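Local atomic coordinates of uncharacterized protein (Kribbella flavida, PDB entry 4GB5), a protein that is of unknown function but has a SnoaL-like domain of the NTF2 clan, whose members commonly enclose a pocket for small molecules. Residues Tyr20-Asp25 / Thr75-Ile79; Ala78-His82 / His94-Arg98; Phe120-Glu124 / Ser136-Thr140. One frame throughout, in Å; residues are numbered along the deposited sequence.

In the fold
Contacts 2 and 3 are antiparallel pairings within one sheet, each part of a hairpin, and contact 1 lays the end of helix 6-25 against that sheet's outer strand, 74-87, which contact 2 also uses. Contact 1 is wholly buried and contact 2 largely so; contact 3 has Y121, V137 and N123 inside but E124 and K138 exposed. Their chemistry differs: contact 1 turns on one carboxylate that also reaches a neighbouring subunit, contact 2 on main-chain bonds at the same kind of interface, and contact 3 on a ladder completed by an asparagine side chain and waters. Y20, I79 and Y121 pack together where contacts 1 and 3 meet; H94 and D122 tie contact 2 to contact 3.

Contact 1: Tyr20-Asp25 / Thr75-Ile79; sequences YADIAD and THHAI
D25, near the end of helix 6-25, grips T75 and H77 of the strand with both oxygens of its carboxylate. OD1 accepts two bonds: T75 OG1 comes in on its anti side at 2.7 Å, and H77 ND1 on its syn side at 2.9 Å. OD2 accepts the backbone N of H77 at 2.8 Å, again on the syn side and nearly straight (167°), so the two oxygens clasp the main chain and the ring of one residue. H77 makes this possible by setting CG beside its own backbone N (chi1 -68°), which brings ND1 round to the same carboxylate. OD1 sits at the edge of the imidazole, close to the ring plane, although carboxylate and ring planes are 35° apart. T75 is fastened a second time through water: one molecule, 2.7 Å from T75 OG1, also donates to A24 O, and another joins T75 N to D25 O.

Apolar contacts continue the seam along the helix. A24 CB lies 3.6 Å from H77 CE1, and the CD1 end of I79 meets both Y20 CD2 (3.9 Å) and A21 CB (4.1 Å). Beyond the chain, D25 OD2 is hydrogen-bonded to H96 NE2 of the second subunit. Were D25 replaced by an alanine, H77 ND1, H77 N and T75 OG1 would probably lose their acceptor deep in the protein, leaving the H77 ring less firmly fixed and H96 of the second subunit without its mate. H77 ND1 acts as the donor to the helix, and the histidine-carboxylate pair probably favours that ring orientation. Because the same aspartate also reaches a neighbouring subunit, one buried polar group links helix, strand and oligomer.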
loop_
_atom_site.group_PDB
_atom_site.type_symbol
_atom_site.label_atom_id
_atom_site.label_comp_id
_atom_site.label_asym_id
_atom_site.label_seq_id
_atom_site.Cartn_x
_atom_site.Cartn_y
_atom_site.Cartn_z
ATOM N N TYR A 20 -1.542 -6.352 -12.235
ATOM C CA TYR A 20 -1.956 -5.138 -12.930
ATOM C C TYR A 20 -0.936 -4.034 -12.739
ATOM O O TYR A 20 -0.532 -3.341 -13.686
ATOM C CB TYR A 20 -3.335 -4.675 -12.422
ATOM C CG TYR A 20 -3.798 -3.332 -13.002
ATOM C CD1 TYR A 20 -4.536 -3.277 -14.136
ATOM C CD2 TYR A 20 -3.460 -2.120 -12.393
ATOM C CE1 TYR A 20 -4.955 -2.095 -14.675
ATOM C CE2 TYR A 20 -3.876 -0.923 -12.910
ATOM C CZ TYR A 20 -4.627 -0.912 -14.054
ATOM O OH TYR A 20 -5.041 0.288 -14.589
ATOM N N ALA A 21 -0.534 -3.842 -11.508
ATOM C CA ALA A 21 0.495 -2.828 -11.192
ATOM C C ALA A 21 1.810 -3.138 -11.841
ATOM O O ALA A 21 2.498 -2.240 -12.313
ATOM C CB ALA A 21 0.639 -2.662 -9.691
ATOM N N ASP A 22 2.110 -4.417 -11.961
ATOM C CA ASP A 22 3.327 -4.830 -12.642
ATOM C C ASP A 22 3.334 -4.481 -14.141
ATOM O O ASP A 22 4.378 -4.158 -14.671
ATOM C CB ASP A 22 3.526 -6.341 -12.541
ATOM C CG ASP A 22 3.926 -6.808 -11.149
ATOM O OD1 ASP A 22 4.594 -6.012 -10.429
ATOM O OD2 ASP A 22 3.649 -8.005 -10.819
ATOM N N ILE A 23 2.187 -4.545 -14.824
ATOM C CA ILE A 23 2.133 -4.159 -16.246
ATOM C C ILE A 23 2.760 -2.803 -16.427
ATOM O O ILE A 23 3.675 -2.623 -17.248
ATOM C CB ILE A 23 0.678 -4.154 -16.783
ATOM C CG1 ILE A 23 0.189 -5.591 -16.924
ATOM C CG2 ILE A 23 0.591 -3.483 -18.151
ATOM C CD1 ILE A 23 -1.316 -5.727 -17.089
ATOM N N ALA A 24 2.264 -1.821 -15.687
ATOM C CA ALA A 24 2.756 -0.480 -15.847
ATOM C C ALA A 24 4.161 -0.340 -15.317
ATOM O O ALA A 24 5.030 0.213 -15.981
ATOM C CB ALA A 24 1.850 0.468 -15.129
ATOM N N ASP A 25 4.408 -0.835 -14.120
ATOM C CA ASP A 25 5.631 -0.459 -13.406
ATOM C C ASP A 25 6.849 -1.248 -13.884
ATOM O O ASP A 25 7.993 -0.759 -13.791
ATOM C CB ASP A 25 5.453 -0.594 -11.890
ATOM C CG ASP A 25 4.361 0.281 -11.332
ATOM O OD1 ASP A 25 3.993 1.295 -11.968
ATOM O OD2 ASP A 25 3.822 -0.038 -10.237
ATOM N N THR A 75 7.320 4.504 -13.045
ATOM C CA THR A 75 6.068 4.690 -12.355
ATOM C C THR A 75 6.002 3.750 -11.165
ATOM O O THR A 75 6.736 2.762 -11.104
ATOM C CB THR A 75 4.856 4.462 -13.251
ATOM O OG1 THR A 75 4.894 3.144 -13.793
ATOM C CG2 THR A 75 4.797 5.434 -14.412
ATOM N N HIS A 76 5.108 4.045 -10.217
ATOM C CA HIS A 76 4.824 3.141 -9.123
ATOM C C HIS A 76 3.348 3.258 -8.759
ATOM O O HIS A 76 2.856 4.330 -8.411
ATOM C CB HIS A 76 5.663 3.452 -7.871
ATOM C CG HIS A 76 5.604 2.380 -6.824
ATOM N ND1 HIS A 76 6.378 1.246 -6.915
ATOM C CD2 HIS A 76 4.867 2.258 -5.708
ATOM C CE1 HIS A 76 6.116 0.469 -5.883
ATOM N NE2 HIS A 76 5.202 1.052 -5.145
ATOM N N HIS A 77 2.666 2.125 -8.857
ATOM C CA HIS A 77 1.282 2.008 -8.458
ATOM C C HIS A 77 1.197 1.246 -7.172
ATOM O O HIS A 77 1.517 0.058 -7.166
ATOM C CB HIS A 77 0.446 1.281 -9.523
ATOM C CG HIS A 77 0.282 2.046 -10.788
ATOM N ND1 HIS A 77 1.336 2.300 -11.623
ATOM C CD2 HIS A 77 -0.814 2.570 -11.384
ATOM C CE1 HIS A 77 0.913 2.995 -12.670
ATOM N NE2 HIS A 77 -0.396 3.159 -12.555
ATOM N N ALA A 78 0.705 1.903 -6.114
ATOM C CA ALA A 78 0.464 1.252 -4.835
ATOM C C ALA A 78 -1.036 1.064 -4.696
ATOM O O ALA A 78 -1.781 2.036 -4.465
ATOM C CB ALA A 78 1.016 2.113 -3.727
ATOM N N ILE A 79 -1.484 -0.170 -4.828
ATOM C CA ILE A 79 -2.924 -0.521 -4.795
ATOM C C ILE A 79 -3.192 -1.258 -3.492
ATOM O O ILE A 79 -2.548 -2.265 -3.166
ATOM C CB ILE A 79 -3.315 -1.347 -6.016
ATOM C CG1 ILE A 79 -2.825 -0.642 -7.283
ATOM C CG2 ILE A 79 -4.809 -1.647 -6.041
ATOM C CD1 ILE A 79 -3.136 -1.376 -8.554
HETATM O O HOH W 1 6.262 2.594 -16.043
HETATM O O HOH W 2 8.615 2.005 -14.020
#

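Contact 2: Ala78-His82 / His94-Arg98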
loop_
_atom_site.group_PDB
_atom_site.type_symbol
_atom_site.label_atom_id
_atom_site.label_comp_id
_atom_site.label_asym_id
_atom_site.label_seq_id
_atom_site.Cartn_x
_atom_site.Cartn_y
_atom_site.Cartn_z
ATOM N N ALA A 78 0.705 1.903 -6.114
ATOM C CA ALA A 78 0.464 1.252 -4.835
ATOM C C ALA A 78 -1.036 1.064 -4.696
ATOM O O ALA A 78 -1.781 2.036 -4.465
ATOM C CB ALA A 78 1.016 2.113 -3.727
ATOM N N ILE A 79 -1.484 -0.170 -4.828
ATOM C CA ILE A 79 -2.924 -0.521 -4.795
ATOM C C ILE A 79 -3.192 -1.258 -3.492
ATOM O O ILE A 79 -2.548 -2.265 -3.166
ATOM C CB ILE A 79 -3.315 -1.347 -6.016
ATOM C CG1 ILE A 79 -2.825 -0.642 -7.283
ATOM C CG2 ILE A 79 -4.809 -1.647 -6.041
ATOM C CD1 ILE A 79 -3.136 -1.376 -8.554
ATOM N N THR A 80 -4.153 -0.737 -2.734
ATOM C CA THR A 80 -4.402 -1.199 -1.391
ATOM C C THR A 80 -5.885 -1.239 -1.091
ATOM O O THR A 80 -6.717 -0.698 -1.853
ATOM C CB THR A 80 -3.755 -0.234 -0.373
ATOM O OG1 THR A 80 -4.323 1.085 -0.503
ATOM C CG2 THR A 80 -2.293 -0.145 -0.562
ATOM N N GLY A 81 -6.281 -1.865 0.014
ATOM C CA GLY A 81 -7.655 -1.698 0.478
ATOM C C GLY A 81 -8.719 -2.376 -0.363
ATOM O O GLY A 81 -9.833 -1.881 -0.482
ATOM N N HIS A 82 -8.425 -3.554 -0.895
ATOM C CA HIS A 82 -9.336 -4.253 -1.810
ATOM C C HIS A 82 -10.623 -4.659 -1.117
ATOM O O HIS A 82 -10.594 -5.307 -0.075
ATOM C CB HIS A 82 -8.659 -5.488 -2.420
ATOM C CG HIS A 82 -7.273 -5.222 -2.891
ATOM N ND1 HIS A 82 -6.216 -5.134 -2.008
ATOM C CD2 HIS A 82 -6.761 -5.052 -4.130
ATOM C CE1 HIS A 82 -5.112 -4.922 -2.698
ATOM N NE2 HIS A 82 -5.415 -4.835 -3.980
ATOM N N HIS A 94 -13.462 -2.817 -5.441
ATOM C CA HIS A 94 -13.148 -1.429 -5.152
ATOM C C HIS A 94 -11.810 -1.400 -4.455
ATOM O O HIS A 94 -11.584 -2.186 -3.514
ATOM C CB HIS A 94 -14.222 -0.816 -4.270
ATOM C CG HIS A 94 -13.857 0.501 -3.684
ATOM N ND1 HIS A 94 -14.117 1.686 -4.344
ATOM C CD2 HIS A 94 -13.310 0.835 -2.497
ATOM C CE1 HIS A 94 -13.712 2.700 -3.586
ATOM N NE2 HIS A 94 -13.181 2.207 -2.480
ATOM N N ALA A 95 -10.930 -0.513 -4.860
ATOM C CA ALA A 95 -9.625 -0.430 -4.197
ATOM C C ALA A 95 -9.109 0.985 -4.187
ATOM O O ALA A 95 -9.502 1.800 -5.026
ATOM C CB ALA A 95 -8.583 -1.392 -4.841
ATOM N N HIS A 96 -8.178 1.248 -3.282
ATOM C CA HIS A 96 -7.397 2.483 -3.320
ATOM C C HIS A 96 -6.203 2.338 -4.261
ATOM O O HIS A 96 -5.589 1.261 -4.360
ATOM C CB HIS A 96 -6.822 2.759 -1.934
ATOM C CG HIS A 96 -7.729 3.479 -0.998
ATOM N ND1 HIS A 96 -8.981 3.014 -0.631
ATOM C CD2 HIS A 96 -7.564 4.662 -0.352
ATOM C CE1 HIS A 96 -9.550 3.892 0.180
ATOM N NE2 HIS A 96 -8.711 4.901 0.366
ATOM N N VAL A 97 -5.861 3.434 -4.927
ATOM C CA VAL A 97 -4.642 3.524 -5.709
ATOM C C VAL A 97 -3.931 4.827 -5.510
ATOM O O VAL A 97 -4.534 5.893 -5.510
ATOM C CB VAL A 97 -4.914 3.261 -7.230
ATOM C CG1 VAL A 97 -5.924 4.163 -7.810
ATOM C CG2 VAL A 97 -3.593 3.345 -8.046
ATOM N N ARG A 98 -2.614 4.714 -5.368
ATOM C CA ARG A 98 -1.700 5.847 -5.396
ATOM C C ARG A 98 -0.701 5.610 -6.510
ATOM O O ARG A 98 0.124 4.675 -6.410
ATOM C CB ARG A 98 -1.009 5.975 -4.044
ATOM C CG ARG A 98 -0.079 7.206 -3.962
ATOM C CD ARG A 98 0.470 7.392 -2.555
ATOM N NE ARG A 98 1.067 8.679 -2.398
ATOM C CZ ARG A 98 2.254 9.053 -2.847
ATOM N NH1 ARG A 98 3.040 8.194 -3.481
ATOM N NH2 ARG A 98 2.679 10.263 -2.617
HETATM O O HOH W 3 -10.554 0.792 -0.633
#
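A78 and R98 exchange two main-chain hydrogen bonds, and T80 and H96 exchange two more, making two hydrogen-bonded pairs of an antiparallel ladder with the non-hydrogen-bonded pair I79-V97 between them. A78 N meets R98 O at 2.8 Å in an almost perfectly straight bond (179°). H96 N to T80 O is equally short but more bent. Beside the I79-V97 pair, I79 CA makes a CA-H...O contact with H96 O at 3.2 Å. The side chains of I79 and V97 lie alongside each other and point the same way, with I79 CG1 4.1 Å from V97 CG2, while I79 CG2 packs on the methyl of A95. The opposite face carries T80 and H96. There T80 OG1 stands between its own backbone N and carbonyl carbon (chi1 61°), which brings it against H96 CB at 3.3 Å.

Past T80 the strand bulges. G81 and H82 together face A95, and G81 has a positive phi (71°), which suits glycine; the extra residue makes a beta bulge. A water there is held 2.8 Å from G81 O and 2.7 Å from H96 ND1, in the plane of the imidazole, while NE2 makes the inter-subunit bond to D25 of the third subunit. R98 stretches out from the sheet to salt-bridge E100 of the third subunit, and the nearest atoms of its side chain and a bound phosphate, probably taken from the crystallisation liquor, are about 3 Å apart.

The ladder is one part of the hairpin of strands 74-87 and 90-102. Strand 114-128 follows on the far side of 94-98 through backbone bonds from A95 and V97, and helix 6-25 packs F17, Y20 and A21 over I79.

Contact 3: Phe120-Glu124 / Ser136-Thr140; sequences FYDNE and SVKLT
K138 O is gripped by the backbone N of D122 at 2.9 Å and by a water 3.0 Å away that also meets D122 OD2 and T140 OG1; Y121 CA adds a CA-H...O contact. The return bond of this pair is not made by the main chain. Instead K138 N donates to the side-chain OD1 of N123 at 3.0 Å, which N123 reaches with CG set beside its own backbone N (chi1 -72°). D122 O, passed over by that bond, accepts a second water that bridges to S136 OG. The ladder is more regular at F120-T140, where both N-to-O bonds are 2.9 Å; at the last pair E124 N to S136 O is sound (3.0 Å), while the return bond S136 N to E124 O is weak.

On the side of the sheet that carries Y121 and L139, Y121 CD1 and CE1 pack against V137 CG1, and CE1 meets L139 CD1 at 4.0 Å. The same ring meets Y20 of helix 6-25 edge-to-face and touches H77 and I79 of strand 74-87. Strand 90-102 flanks 120-124, with H94 bonded to D122, and strand 41-44 pairs with V137 on the other side.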
loop_
_atom_site.group_PDB
_atom_site.type_symbol
_atom_site.label_atom_id
_atom_site.label_comp_id
_atom_site.label_asym_id
_atom_site.label_seq_id
_atom_site.Cartn_x
_atom_site.Cartn_y
_atom_site.Cartn_z
ATOM N N PHE A 120 -9.345 5.821 -6.661
ATOM C CA PHE A 120 -9.939 4.493 -6.501
ATOM C C PHE A 120 -10.095 3.781 -7.822
ATOM O O PHE A 120 -10.345 4.393 -8.849
ATOM C CB PHE A 120 -11.317 4.632 -5.877
ATOM C CG PHE A 120 -11.358 5.559 -4.725
ATOM C CD1 PHE A 120 -11.643 6.905 -4.896
ATOM C CD2 PHE A 120 -11.043 5.084 -3.472
ATOM C CE1 PHE A 120 -11.623 7.785 -3.835
ATOM C CE2 PHE A 120 -11.012 5.958 -2.390
ATOM C CZ PHE A 120 -11.307 7.317 -2.575
ATOM N N TYR A 121 -9.958 2.461 -7.772
ATOM C CA TYR A 121 -10.423 1.597 -8.836
ATOM C C TYR A 121 -11.771 1.059 -8.430
ATOM O O TYR A 121 -11.980 0.698 -7.261
ATOM C CB TYR A 121 -9.474 0.409 -9.083
ATOM C CG TYR A 121 -8.172 0.824 -9.709
ATOM C CD1 TYR A 121 -8.136 1.458 -10.949
ATOM C CD2 TYR A 121 -6.966 0.574 -9.076
ATOM C CE1 TYR A 121 -6.932 1.846 -11.509
ATOM C CE2 TYR A 121 -5.791 0.935 -9.642
ATOM C CZ TYR A 121 -5.758 1.591 -10.812
ATOM O OH TYR A 121 -4.533 1.967 -11.376
ATOM N N ASP A 122 -12.681 0.982 -9.417
ATOM C CA ASP A 122 -13.939 0.288 -9.266
ATOM C C ASP A 122 -14.084 -0.598 -10.495
ATOM O O ASP A 122 -14.487 -0.169 -11.568
ATOM C CB ASP A 122 -15.103 1.228 -9.074
ATOM C CG ASP A 122 -15.024 1.962 -7.763
ATOM O OD1 ASP A 122 -15.394 1.352 -6.726
ATOM O OD2 ASP A 122 -14.546 3.112 -7.761
ATOM N N ASN A 123 -13.586 -1.824 -10.334
ATOM C CA ASN A 123 -13.301 -2.721 -11.430
ATOM C C ASN A 123 -14.204 -3.940 -11.405
ATOM O O ASN A 123 -14.874 -4.196 -10.406
ATOM C CB ASN A 123 -11.852 -3.196 -11.314
ATOM C CG ASN A 123 -10.855 -2.130 -11.659
ATOM O OD1 ASN A 123 -11.212 -0.970 -11.883
ATOM N ND2 ASN A 123 -9.551 -2.501 -11.665
ATOM N N GLU A 124 -14.250 -4.664 -12.517
ATOM C CA GLU A 124 -14.929 -5.949 -12.601
ATOM C C GLU A 124 -13.957 -7.020 -13.022
ATOM O O GLU A 124 -13.002 -6.767 -13.777
ATOM C CB GLU A 124 -16.138 -5.912 -13.567
ATOM C CG GLU A 124 -17.203 -4.920 -13.119
ATOM C CD GLU A 124 -18.313 -4.635 -14.122
ATOM O OE1 GLU A 124 -18.237 -5.087 -15.272
ATOM O OE2 GLU A 124 -19.265 -3.926 -13.745
ATOM N N SER A 136 -13.129 -4.949 -16.590
ATOM C CA SER A 136 -13.415 -3.543 -16.629
ATOM C C SER A 136 -12.553 -2.822 -15.605
ATOM O O SER A 136 -12.468 -3.241 -14.441
ATOM C CB SER A 136 -14.898 -3.303 -16.309
ATOM O OG SER A 136 -15.176 -1.932 -16.208
ATOM N N VAL A 137 -11.913 -1.729 -16.019
ATOM C CA VAL A 137 -11.112 -0.895 -15.129
ATOM C C VAL A 137 -11.697 0.507 -15.129
ATOM O O VAL A 137 -11.915 1.090 -16.218
ATOM C CB VAL A 137 -9.653 -0.813 -15.611
ATOM C CG1 VAL A 137 -8.800 0.091 -14.729
ATOM C CG2 VAL A 137 -9.052 -2.192 -15.677
ATOM N N LYS A 138 -11.962 1.032 -13.954
ATOM C CA LYS A 138 -12.440 2.392 -13.830
ATOM C C LYS A 138 -11.668 3.091 -12.730
ATOM O O LYS A 138 -11.653 2.636 -11.585
ATOM C CB LYS A 138 -13.909 2.442 -13.518
ATOM C CG LYS A 138 -14.423 3.843 -13.257
ATOM C CD LYS A 138 -15.910 3.813 -12.980
ATOM C CE LYS A 138 -16.504 5.182 -12.661
ATOM N NZ LYS A 138 -17.983 5.039 -12.344
ATOM N N LEU A 139 -11.022 4.204 -13.075
ATOM C CA LEU A 139 -10.244 4.948 -12.165
ATOM C C LEU A 139 -10.964 6.253 -11.881
ATOM O O LEU A 139 -11.232 6.990 -12.805
ATOM C CB LEU A 139 -8.896 5.243 -12.797
ATOM C CG LEU A 139 -8.006 6.265 -12.104
ATOM C CD1 LEU A 139 -7.637 5.731 -10.738
ATOM C CD2 LEU A 139 -6.760 6.631 -12.940
ATOM N N THR A 140 -11.230 6.526 -10.612
ATOM C CA THR A 140 -11.810 7.791 -10.137
ATOM C C THR A 140 -10.745 8.506 -9.289
ATOM O O THR A 140 -10.351 8.015 -8.233
ATOM C CB THR A 140 -13.073 7.516 -9.316
ATOM O OG1 THR A 140 -14.072 6.861 -10.109
ATOM C CG2 THR A 140 -13.682 8.844 -8.827
HETATM O O HOH W 4 -13.537 4.291 -9.925
HETATM O O HOH W 5 -15.736 -1.091 -13.757
#